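Local coordinates for protein putative reductase (Peptoclostridium difficile, PDB 5J6C) that binds flavin mononucleotide as an FMN-dependent nitroreductase and probably reduces nitro compounds, perhaps including the antibiotic metronidazole, at residues K34-I39 against K184-S189; K66-W71 against E111-W116; P101-I106 against E171-I176. One frame throughout, in Å; residues are numbered along the deposited sequence.

Interaction 1: K34-I39 against K184-S189. With FMN (flavin mononucleotide), chain C.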
loop_
_atom_site.group_PDB
_atom_site.type_symbol
_atom_site.label_atom_id
_atom_site.label_comp_id
_atom_site.label_asym_id
_atom_site.label_seq_id
_atom_site.Cartn_x
_atom_site.Cartn_y
_atom_site.Cartn_z
ATOM N N LYS A 34 -6.411 -13.665 -5.677
ATOM C CA LYS A 34 -7.097 -13.870 -6.950
ATOM C C LYS A 34 -8.597 -13.612 -6.840
ATOM O O LYS A 34 -9.233 -13.219 -7.827
ATOM C CB LYS A 34 -6.850 -15.287 -7.462
ATOM C CG LYS A 34 -5.466 -15.534 -8.044
ATOM C CD LYS A 34 -5.396 -16.950 -8.594
ATOM C CE LYS A 34 -4.061 -17.248 -9.234
ATOM N NZ LYS A 34 -3.994 -18.688 -9.639
ATOM N N LYS A 35 -9.179 -13.834 -5.666
ATOM C CA LYS A 35 -10.605 -13.625 -5.456
ATOM C C LYS A 35 -10.948 -12.210 -4.991
ATOM O O LYS A 35 -12.135 -11.899 -4.854
ATOM C CB LYS A 35 -11.146 -14.637 -4.436
ATOM C CG LYS A 35 -11.234 -16.064 -4.964
ATOM C CD LYS A 35 -12.005 -16.987 -4.002
ATOM C CE LYS A 35 -11.185 -17.385 -2.773
ATOM N NZ LYS A 35 -11.247 -16.400 -1.638
ATOM N N ARG A 36 -9.948 -11.358 -4.729
ATOM C CA ARG A 36 -10.181 -9.969 -4.330
ATOM C C ARG A 36 -10.494 -9.130 -5.565
ATOM O O ARG A 36 -9.624 -8.929 -6.419
ATOM C CB ARG A 36 -8.966 -9.395 -3.600
ATOM C CG ARG A 36 -9.213 -7.978 -3.096
ATOM C CD ARG A 36 -8.003 -7.035 -3.250
ATOM N NE ARG A 36 -7.490 -7.042 -4.617
ATOM C CZ ARG A 36 -7.993 -6.335 -5.627
ATOM N NH1 ARG A 36 -9.030 -5.521 -5.442
ATOM N NH2 ARG A 36 -7.449 -6.455 -6.834
ATOM N N ARG A 37 -11.732 -8.636 -5.655
ATOM C CA ARG A 37 -12.193 -7.755 -6.727
ATOM C C ARG A 37 -12.879 -6.545 -6.108
ATOM O O ARG A 37 -13.563 -6.673 -5.091
ATOM C CB ARG A 37 -13.175 -8.456 -7.673
ATOM C CG ARG A 37 -12.642 -9.727 -8.323
ATOM C CD ARG A 37 -11.472 -9.417 -9.256
ATOM N NE ARG A 37 -11.687 -8.161 -9.972
ATOM C CZ ARG A 37 -12.446 -8.035 -11.056
ATOM N NH1 ARG A 37 -13.061 -9.095 -11.568
ATOM N NH2 ARG A 37 -12.591 -6.846 -11.632
ATOM N N SER A 38 -12.703 -5.376 -6.720
ATOM C CA SER A 38 -13.341 -4.169 -6.201
ATOM C C SER A 38 -14.856 -4.248 -6.363
ATOM O O SER A 38 -15.373 -4.622 -7.417
ATOM C CB SER A 38 -12.805 -2.915 -6.901
ATOM O OG SER A 38 -11.437 -2.710 -6.601
ATOM N N ILE A 39 -15.571 -3.870 -5.312
ATOM C CA ILE A 39 -17.023 -3.985 -5.275
ATOM C C ILE A 39 -17.612 -2.591 -5.102
ATOM O O ILE A 39 -17.219 -1.849 -4.196
ATOM C CB ILE A 39 -17.486 -4.937 -4.154
ATOM C CG1 ILE A 39 -16.928 -6.345 -4.389
ATOM C CG2 ILE A 39 -19.014 -4.929 -4.036
ATOM C CD1 ILE A 39 -17.421 -7.005 -5.651
ATOM N N LYS A 184 -15.615 -11.870 -11.483
ATOM C CA LYS A 184 -14.736 -12.988 -11.803
ATOM C C LYS A 184 -13.396 -12.883 -11.081
ATOM O O LYS A 184 -12.780 -11.814 -11.021
ATOM C CB LYS A 184 -14.491 -13.043 -13.305
ATOM C CG LYS A 184 -15.507 -13.842 -14.079
ATOM C CD LYS A 184 -15.334 -13.661 -15.595
ATOM C CE LYS A 184 -13.940 -14.068 -16.093
ATOM N NZ LYS A 184 -12.900 -12.999 -15.956
ATOM N N ALA A 185 -12.927 -14.018 -10.568
ATOM C CA ALA A 185 -11.613 -14.099 -9.955
ATOM C C ALA A 185 -10.507 -14.012 -11.005
ATOM O O ALA A 185 -10.687 -14.365 -12.175
ATOM C CB ALA A 185 -11.471 -15.402 -9.169
ATOM N N TYR A 186 -9.347 -13.540 -10.565
ATOM C CA TYR A 186 -8.193 -13.426 -11.443
ATOM C C TYR A 186 -7.625 -14.803 -11.793
ATOM O O TYR A 186 -7.739 -15.767 -11.033
ATOM C CB TYR A 186 -7.109 -12.564 -10.791
ATOM C CG TYR A 186 -7.372 -11.061 -10.876
ATOM C CD1 TYR A 186 -7.321 -10.391 -12.099
ATOM C CD2 TYR A 186 -7.661 -10.319 -9.736
ATOM C CE1 TYR A 186 -7.562 -9.022 -12.180
ATOM C CE2 TYR A 186 -7.906 -8.964 -9.802
ATOM C CZ TYR A 186 -7.859 -8.319 -11.028
ATOM O OH TYR A 186 -8.098 -6.966 -11.094
ATOM N N ASN A 187 -6.993 -14.862 -12.955
ATOM C CA ASN A 187 -6.401 -16.043 -13.557
ATOM C C ASN A 187 -4.883 -15.961 -13.487
ATOM O O ASN A 187 -4.320 -14.865 -13.487
ATOM C CB ASN A 187 -6.795 -16.121 -15.037
ATOM C CG ASN A 187 -7.322 -17.440 -15.410
ATOM O OD1 ASN A 187 -8.177 -17.981 -14.717
ATOM N ND2 ASN A 187 -6.802 -18.003 -16.501
ATOM N N ASP A 188 -4.216 -17.124 -13.495
ATOM C CA ASP A 188 -2.781 -17.132 -13.771
ATOM C C ASP A 188 -2.486 -16.370 -15.052
ATOM O O ASP A 188 -1.490 -15.644 -15.142
ATOM C CB ASP A 188 -2.249 -18.565 -13.892
ATOM C CG ASP A 188 -1.885 -19.176 -12.551
ATOM O OD1 ASP A 188 -1.838 -18.443 -11.552
ATOM O OD2 ASP A 188 -1.638 -20.397 -12.496
ATOM N N SER A 189 -3.355 -16.519 -16.053
ATOM C CA SER A 189 -3.145 -15.882 -17.345
ATOM C C SER A 189 -3.333 -14.375 -17.279
ATOM O O SER A 189 -2.859 -13.666 -18.170
ATOM C CB SER A 189 -4.096 -16.476 -18.379
ATOM O OG SER A 189 -5.418 -16.050 -18.118
HETATM N N1 FMN C . -12.234 2.591 -8.253
HETATM C C2 FMN C . -13.226 3.546 -8.389
HETATM O O2 FMN C . -14.356 3.228 -8.727
HETATM N N3 FMN C . -12.968 4.877 -8.140
HETATM C C4 FMN C . -11.701 5.280 -7.772
HETATM O O4 FMN C . -11.445 6.462 -7.551
HETATM C C4A FMN C . -10.697 4.334 -7.656
HETATM N N5 FMN C . -9.444 4.757 -7.279
HETATM C C5A FMN C . -8.446 3.834 -7.117
HETATM C C6 FMN C . -7.186 4.278 -6.741
HETATM C C7 FMN C . -6.172 3.371 -6.571
HETATM C C7M FMN C . -4.817 3.848 -6.153
HETATM C C8 FMN C . -6.408 2.032 -6.786
HETATM C C8M FMN C . -5.297 1.060 -6.589
HETATM C C9 FMN C . -7.656 1.577 -7.165
HETATM C C9A FMN C . -8.689 2.490 -7.338
HETATM N N10 FMN C . -9.952 2.065 -7.724
HETATM C C10 FMN C . -10.965 2.988 -7.885
HETATM C "C1'" FMN C . -10.221 0.607 -7.964
HETATM C "C2'" FMN C . -9.672 0.149 -9.323
HETATM O "O2'" FMN C . -10.559 0.510 -10.367
HETATM C "C3'" FMN C . -9.432 -1.363 -9.306
HETATM O "O3'" FMN C . -8.644 -1.685 -8.184
HETATM C "C4'" FMN C . -8.718 -1.854 -10.568
HETATM O "O4'" FMN C . -9.533 -1.578 -11.689
HETATM C "C5'" FMN C . -8.430 -3.355 -10.480
HETATM O "O5'" FMN C . -9.664 -4.037 -10.428
HETATM P P FMN C . -10.035 -4.945 -9.154
HETATM O O1P FMN C . -9.735 -4.171 -7.888
HETATM O O2P FMN C . -11.502 -5.314 -9.173
HETATM O O3P FMN C . -9.161 -6.172 -9.218
HETATM O O HOH W 1 -2.077 -21.326 -9.804
#
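R37 reaches across to K184 and Y186 from the arginine-rich loop that holds the FMN phosphate in this nitroreductase-family fold. Its CB lies near the phosphate, and CG, set beside the backbone N (chi1 -57°), begins a bent chain that turns back over the 184-189 loop. CG passes the carbonyl oxygen of K184. CD then rests against the aromatic ring, 3.6 Å from Y186 CE2. From there the guanidinium spreads two ways: NE and NH2 both give hydrogen bonds to O2P of the FMN, with NE at 3.0 Å, while NH1 donates to K184 O at 2.8 Å. That last bond lies in the carbonyl plane, on a lone pair, so phosphate on the NE/NH2 edge and carbonyl at NH1 together limit the group's rotation. Arginine suits the place because one flat cation can join phosphate to backbone.

R36 comes to the same phosphate with NH1 2.9 Å from FMN O1P, and S38 adds its backbone N and its OG. R40 and R89 also bind the cofactor, and the charges of R36 and R37 suit a probably anionic phosphate. The hydroxyl end of the Y186 ring points towards the phosphate at a modelled distance too short to trust, while Y186 N binds K34 O at 2.8 Å, anchoring this loop to helix 30-34.

At the outer end the extended K34 chain runs alongside Y186 O towards D188, whose OD1 also pairs with K57 of the second subunit. K34 NZ forms a salt bridge with D188 OD1 at 2.9 Å, from above the carboxylate plane.

Interaction 2: K66-W71 against E111-W116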
loop_
_atom_site.group_PDB
_atom_site.type_symbol
_atom_site.label_atom_id
_atom_site.label_comp_id
_atom_site.label_asym_id
_atom_site.label_seq_id
_atom_site.Cartn_x
_atom_site.Cartn_y
_atom_site.Cartn_z
ATOM N N LYS A 66 9.461 5.296 9.562
ATOM C CA LYS A 66 9.983 5.686 10.877
ATOM C C LYS A 66 9.065 5.290 12.029
ATOM O O LYS A 66 9.138 5.881 13.115
ATOM C CB LYS A 66 10.250 7.190 10.948
ATOM C CG LYS A 66 11.164 7.724 9.871
ATOM C CD LYS A 66 11.360 9.237 10.028
ATOM C CE LYS A 66 12.065 9.819 8.807
ATOM N NZ LYS A 66 13.241 8.979 8.386
ATOM N N GLY A 67 8.186 4.315 11.821
ATOM C CA GLY A 67 7.174 3.977 12.811
ATOM C C GLY A 67 6.258 5.124 13.205
ATOM O O GLY A 67 5.535 5.023 14.202
ATOM N N LEU A 68 6.253 6.211 12.422
ATOM C CA LEU A 68 5.595 7.444 12.845
ATOM C C LEU A 68 4.077 7.373 12.781
ATOM O O LEU A 68 3.411 8.230 13.376
ATOM C CB LEU A 68 6.071 8.612 11.988
ATOM C CG LEU A 68 7.486 9.139 12.213
ATOM C CD1 LEU A 68 7.741 10.348 11.316
ATOM C CD2 LEU A 68 7.712 9.483 13.678
ATOM N N ARG A 69 3.516 6.405 12.055
ATOM C CA ARG A 69 2.066 6.228 11.963
ATOM C C ARG A 69 1.343 7.547 11.660
ATOM O O ARG A 69 0.464 7.985 12.397
ATOM C CB ARG A 69 1.528 5.613 13.257
ATOM C CG ARG A 69 2.146 4.262 13.607
ATOM C CD ARG A 69 1.520 3.713 14.875
ATOM N NE ARG A 69 1.878 2.314 15.126
ATOM C CZ ARG A 69 1.797 1.742 16.324
ATOM N NH1 ARG A 69 1.398 2.463 17.372
ATOM N NH2 ARG A 69 2.127 0.459 16.482
ATOM N N THR A 70 1.718 8.175 10.541
ATOM C CA THR A 70 1.167 9.491 10.219
ATOM C C THR A 70 -0.340 9.465 9.966
ATOM O O THR A 70 -0.972 10.524 9.987
ATOM C CB THR A 70 1.852 10.089 8.979
ATOM O OG1 THR A 70 1.625 9.233 7.855
ATOM C CG2 THR A 70 3.352 10.254 9.191
ATOM N N TRP A 71 -0.926 8.296 9.711
ATOM C CA TRP A 71 -2.306 8.236 9.268
ATOM C C TRP A 71 -3.286 8.401 10.432
ATOM O O TRP A 71 -2.919 8.375 11.608
ATOM C CB TRP A 71 -2.584 6.924 8.535
ATOM C CG TRP A 71 -1.769 5.702 8.960
ATOM C CD1 TRP A 71 -0.883 5.012 8.182
ATOM C CD2 TRP A 71 -1.795 5.022 10.223
ATOM N NE1 TRP A 71 -0.351 3.962 8.878
ATOM C CE2 TRP A 71 -0.895 3.939 10.135
ATOM C CE3 TRP A 71 -2.490 5.220 11.420
ATOM C CZ2 TRP A 71 -0.672 3.056 11.198
ATOM C CZ3 TRP A 71 -2.268 4.343 12.466
ATOM C CH2 TRP A 71 -1.360 3.281 12.348
ATOM N N GLU A 111 2.471 17.055 7.854
ATOM C CA GLU A 111 3.668 17.651 8.439
ATOM C C GLU A 111 4.533 16.633 9.174
ATOM O O GLU A 111 5.692 16.936 9.476
ATOM C CB GLU A 111 3.299 18.761 9.424
ATOM C CG GLU A 111 2.374 19.828 8.891
ATOM C CD GLU A 111 1.746 20.626 10.015
ATOM O OE1 GLU A 111 1.875 20.199 11.188
ATOM O OE2 GLU A 111 1.121 21.673 9.727
ATOM N N LYS A 112 3.987 15.454 9.496
ATOM C CA LYS A 112 4.750 14.447 10.232
ATOM C C LYS A 112 5.810 13.790 9.355
ATOM O O LYS A 112 6.886 13.424 9.850
ATOM C CB LYS A 112 3.815 13.373 10.800
ATOM C CG LYS A 112 3.318 13.583 12.241
ATOM C CD LYS A 112 2.867 12.240 12.855
ATOM C CE LYS A 112 2.110 12.405 14.172
ATOM N NZ LYS A 112 0.748 12.979 13.983
ATOM N N ASN A 113 5.520 13.630 8.064
ATOM C CA ASN A 113 6.414 12.980 7.118
ATOM C C ASN A 113 5.964 13.346 5.708
ATOM O O ASN A 113 4.789 13.660 5.476
ATOM C CB ASN A 113 6.425 11.449 7.309
ATOM C CG ASN A 113 7.830 10.850 7.197
ATOM O OD1 ASN A 113 8.765 11.505 6.719
ATOM N ND2 ASN A 113 7.977 9.595 7.631
ATOM N N ASP A 114 6.916 13.314 4.778
ATOM C CA ASP A 114 6.641 13.544 3.364
ATOM C C ASP A 114 6.207 12.279 2.629
ATOM O O ASP A 114 5.716 12.370 1.499
ATOM C CB ASP A 114 7.883 14.122 2.683
ATOM C CG ASP A 114 9.072 13.178 2.751
ATOM O OD1 ASP A 114 9.149 12.366 3.698
ATOM O OD2 ASP A 114 9.932 13.248 1.851
ATOM N N VAL A 115 6.382 11.110 3.238
ATOM C CA VAL A 115 5.972 9.850 2.633
ATOM C C VAL A 115 4.698 9.373 3.321
ATOM O O VAL A 115 4.457 8.166 3.440
ATOM C CB VAL A 115 7.108 8.804 2.698
ATOM C CG1 VAL A 115 8.245 9.208 1.748
ATOM C CG2 VAL A 115 7.657 8.689 4.096
ATOM N N TRP A 116 3.865 10.334 3.760
ATOM C CA TRP A 116 2.530 10.014 4.266
ATOM C C TRP A 116 1.658 9.369 3.193
ATOM O O TRP A 116 0.726 8.618 3.522
ATOM C CB TRP A 116 1.850 11.272 4.822
ATOM C CG TRP A 116 1.627 12.359 3.809
ATOM C CD1 TRP A 116 2.441 13.428 3.569
ATOM C CD2 TRP A 116 0.515 12.492 2.907
ATOM N NE1 TRP A 116 1.912 14.210 2.576
ATOM C CE2 TRP A 116 0.730 13.662 2.152
ATOM C CE3 TRP A 116 -0.640 11.739 2.671
ATOM C CZ2 TRP A 116 -0.164 14.095 1.168
ATOM C CZ3 TRP A 116 -1.528 12.171 1.698
ATOM C CH2 TRP A 116 -1.286 13.337 0.959
HETATM O O HOH W 2 -1.558 11.646 12.870
#
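Apolar packing between T70 and K112 forms the middle of this contact. T70 CG2 lies 3.5 Å from K112 CB and 3.8 Å from N113 CB, the two side chains of T70 and K112 sliding past each other in opposite directions while N113 crosses at about a right angle. The methyl can reach them because it sits beside the backbone N, whereas OG1 (chi1 61°) lies between N and the carbonyl carbon and turns towards W116, 3.7 Å from W116 CB. Threonine fits here by having one apolar branch for the 111-116 loop and one polar branch for the helix that follows it. L68 extends the packing: its CD1 touches K112 O at 3.5 Å and approaches N113 ND2 at 3.8 Å. The aliphatic chain of K66 passes the same amide more loosely, crossing it at a slant.

The polar links between the segments are indirect. A water donates to T70 O at 3.1 Å and accepts from K112 NZ at 2.9 Å. That ammonium also forms a salt bridge with D109, and T70 OG1 is hydrogen-bonded to D119 in helix 116-133. Lysine therefore serves twice, its chain as a cover for T70 and its tip as a charge at the surface.

Charge pairing across the dimer completes the setting, for D114 forms a salt bridge with R146 of the second subunit, while the carbonyls of R69 and W71 accept from K195 of that subunit. G67, on the same loop, touches FMN. The arrangement is thus characteristic of the nitroreductase dimer, where loops at the subunit interface help to line the flavin site.

Interaction 3: P101-I106 against E171-I176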
loop_
_atom_site.group_PDB
_atom_site.type_symbol
_atom_site.label_atom_id
_atom_site.label_comp_id
_atom_site.label_asym_id
_atom_site.label_seq_id
_atom_site.Cartn_x
_atom_site.Cartn_y
_atom_site.Cartn_z
ATOM N N PRO A 101 -22.777 0.746 2.963
ATOM C CA PRO A 101 -23.123 0.813 4.388
ATOM C C PRO A 101 -22.017 1.388 5.245
ATOM O O PRO A 101 -22.287 1.808 6.380
ATOM C CB PRO A 101 -23.380 -0.658 4.758
ATOM C CG PRO A 101 -22.417 -1.409 3.844
ATOM C CD PRO A 101 -22.360 -0.611 2.553
ATOM N N LEU A 102 -20.784 1.409 4.747
ATOM C CA LEU A 102 -19.650 1.775 5.570
ATOM C C LEU A 102 -18.577 2.397 4.687
ATOM O O LEU A 102 -18.453 2.062 3.507
ATOM C CB LEU A 102 -19.103 0.549 6.304
ATOM C CG LEU A 102 -17.843 0.718 7.146
ATOM C CD1 LEU A 102 -18.103 1.747 8.239
ATOM C CD2 LEU A 102 -17.408 -0.629 7.735
ATOM N N ALA A 103 -17.823 3.324 5.267
ATOM C CA ALA A 103 -16.657 3.886 4.605
ATOM C C ALA A 103 -15.618 4.183 5.670
ATOM O O ALA A 103 -15.954 4.471 6.823
ATOM C CB ALA A 103 -16.993 5.158 3.815
ATOM N N ILE A 104 -14.352 4.066 5.285
ATOM C CA ILE A 104 -13.234 4.523 6.102
ATOM C C ILE A 104 -12.444 5.519 5.267
ATOM O O ILE A 104 -11.892 5.155 4.222
ATOM C CB ILE A 104 -12.328 3.373 6.563
ATOM C CG1 ILE A 104 -13.125 2.327 7.345
ATOM C CG2 ILE A 104 -11.182 3.928 7.409
ATOM C CD1 ILE A 104 -12.286 1.166 7.752
ATOM N N VAL A 105 -12.405 6.765 5.721
ATOM C CA VAL A 105 -11.596 7.809 5.101
ATOM C C VAL A 105 -10.213 7.752 5.734
ATOM O O VAL A 105 -10.090 7.834 6.963
ATOM C CB VAL A 105 -12.244 9.189 5.292
ATOM C CG1 VAL A 105 -11.421 10.284 4.600
ATOM C CG2 VAL A 105 -13.668 9.157 4.774
ATOM N N ILE A 106 -9.178 7.589 4.904
ATOM C CA ILE A 106 -7.788 7.545 5.359
ATOM C C ILE A 106 -7.166 8.928 5.173
ATOM O O ILE A 106 -6.991 9.401 4.042
ATOM C CB ILE A 106 -6.960 6.489 4.619
ATOM C CG1 ILE A 106 -7.454 5.071 4.903
ATOM C CG2 ILE A 106 -5.521 6.593 5.057
ATOM C CD1 ILE A 106 -8.319 4.519 3.828
ATOM N N GLU A 171 -6.182 10.919 1.714
ATOM C CA GLU A 171 -5.583 10.033 0.726
ATOM C C GLU A 171 -6.641 9.376 -0.144
ATOM O O GLU A 171 -6.576 9.448 -1.376
ATOM C CB GLU A 171 -4.734 8.957 1.421
ATOM C CG GLU A 171 -4.317 7.819 0.497
ATOM C CD GLU A 171 -3.525 8.299 -0.711
ATOM O OE1 GLU A 171 -3.678 7.720 -1.803
ATOM O OE2 GLU A 171 -2.751 9.263 -0.576
ATOM N N CYS A 172 -7.641 8.764 0.481
ATOM C CA CYS A 172 -8.634 7.978 -0.231
ATOM C C CYS A 172 -9.753 7.642 0.740
ATOM O O CYS A 172 -9.593 7.757 1.961
ATOM C CB CYS A 172 -8.017 6.690 -0.795
ATOM S SG CYS A 172 -7.391 5.571 0.509
ATOM N N ILE A 173 -10.889 7.241 0.182
ATOM C CA ILE A 173 -11.986 6.650 0.939
ATOM C C ILE A 173 -12.090 5.176 0.559
ATOM O O ILE A 173 -12.045 4.832 -0.630
ATOM C CB ILE A 173 -13.316 7.366 0.658
ATOM C CG1 ILE A 173 -13.131 8.885 0.689
ATOM C CG2 ILE A 173 -14.377 6.933 1.672
ATOM C CD1 ILE A 173 -14.424 9.629 0.638
ATOM N N ILE A 174 -12.233 4.307 1.558
ATOM C CA ILE A 174 -12.522 2.895 1.312
ATOM C C ILE A 174 -13.990 2.674 1.649
ATOM O O ILE A 174 -14.387 2.801 2.812
ATOM C CB ILE A 174 -11.630 1.951 2.131
ATOM C CG1 ILE A 174 -10.145 2.261 1.936
ATOM C CG2 ILE A 174 -11.912 0.500 1.737
ATOM C CD1 ILE A 174 -9.630 1.941 0.550
ATOM N N SER A 175 -14.801 2.351 0.643
ATOM C CA SER A 175 -16.182 1.942 0.877
ATOM C C SER A 175 -16.215 0.438 1.097
ATOM O O SER A 175 -15.513 -0.306 0.415
ATOM C CB SER A 175 -17.084 2.307 -0.301
ATOM O OG SER A 175 -16.805 1.481 -1.400
ATOM N N ILE A 176 -17.019 0.004 2.065
ATOM C CA ILE A 176 -17.002 -1.371 2.560
ATOM C C ILE A 176 -18.442 -1.857 2.711
ATOM O O ILE A 176 -19.328 -1.085 3.078
ATOM C CB ILE A 176 -16.247 -1.461 3.906
ATOM C CG1 ILE A 176 -14.827 -0.876 3.776
ATOM C CG2 ILE A 176 -16.220 -2.907 4.451
ATOM C CD1 ILE A 176 -14.056 -0.836 5.088
#
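I104 N and I174 O make one of the two shortest bonds between these antiparallel strands, 2.8 Å, and I174 N returns an equally short, almost straight bond (177° at the hydrogen) to I104 O, closing the central pair. I106 N to C172 O follows at 3.0 Å, nearly in line with the carbonyl. At the other end only I176 N to L102 O is sound, at 2.9 Å; L102 N to I176 O is weak, beside P101, whose ring carbons press on that oxygen.

On the face of L102, I104 and I106, the branched side chains mesh between strands. I104 CD1 meets I176 CD1 at 3.8 Å. I106 CD1 is wedged between I174 CG1, at a tight 3.5 Å, and C172 SG, at 3.6 Å; its unusual chi2 of 100° accompanies this squeeze. Helix 116-133 packs here through A120 and A124, whose small side chains suit close approach to I106 and C172. The other face brings V105 CG2 within 3.9 Å of I173 CG2, with A103 alongside.

The isoleucines and V105, beta-branched, suit an extended backbone, and the chemistry implies a hydrophobic centre of the four-stranded sheet whose buried backbone groups are paired strand to strand.

In the fold
Interaction 3 is the core of the three, centred about 5 Å from the centre of the chain, whereas interactions 1 and 2 are surface contacts whose centres each lie about 18 Å out, on opposite sides. Both surface contacts reach the second subunit and hold residues of two different flavin sites, but interaction 1 relies on charge and phosphate binding, and interaction 2 on loop packing with a water link. Interaction 3 is backbone pairing and aliphatic side chains. Along the chain, 66-71/111-116 and 101-106/171-176 alternate and touch where W116 packs on E171; both lie within the loop closed by interaction 1. Helix 116-133 begins in interaction 2 and packs over the sheet of interaction 3.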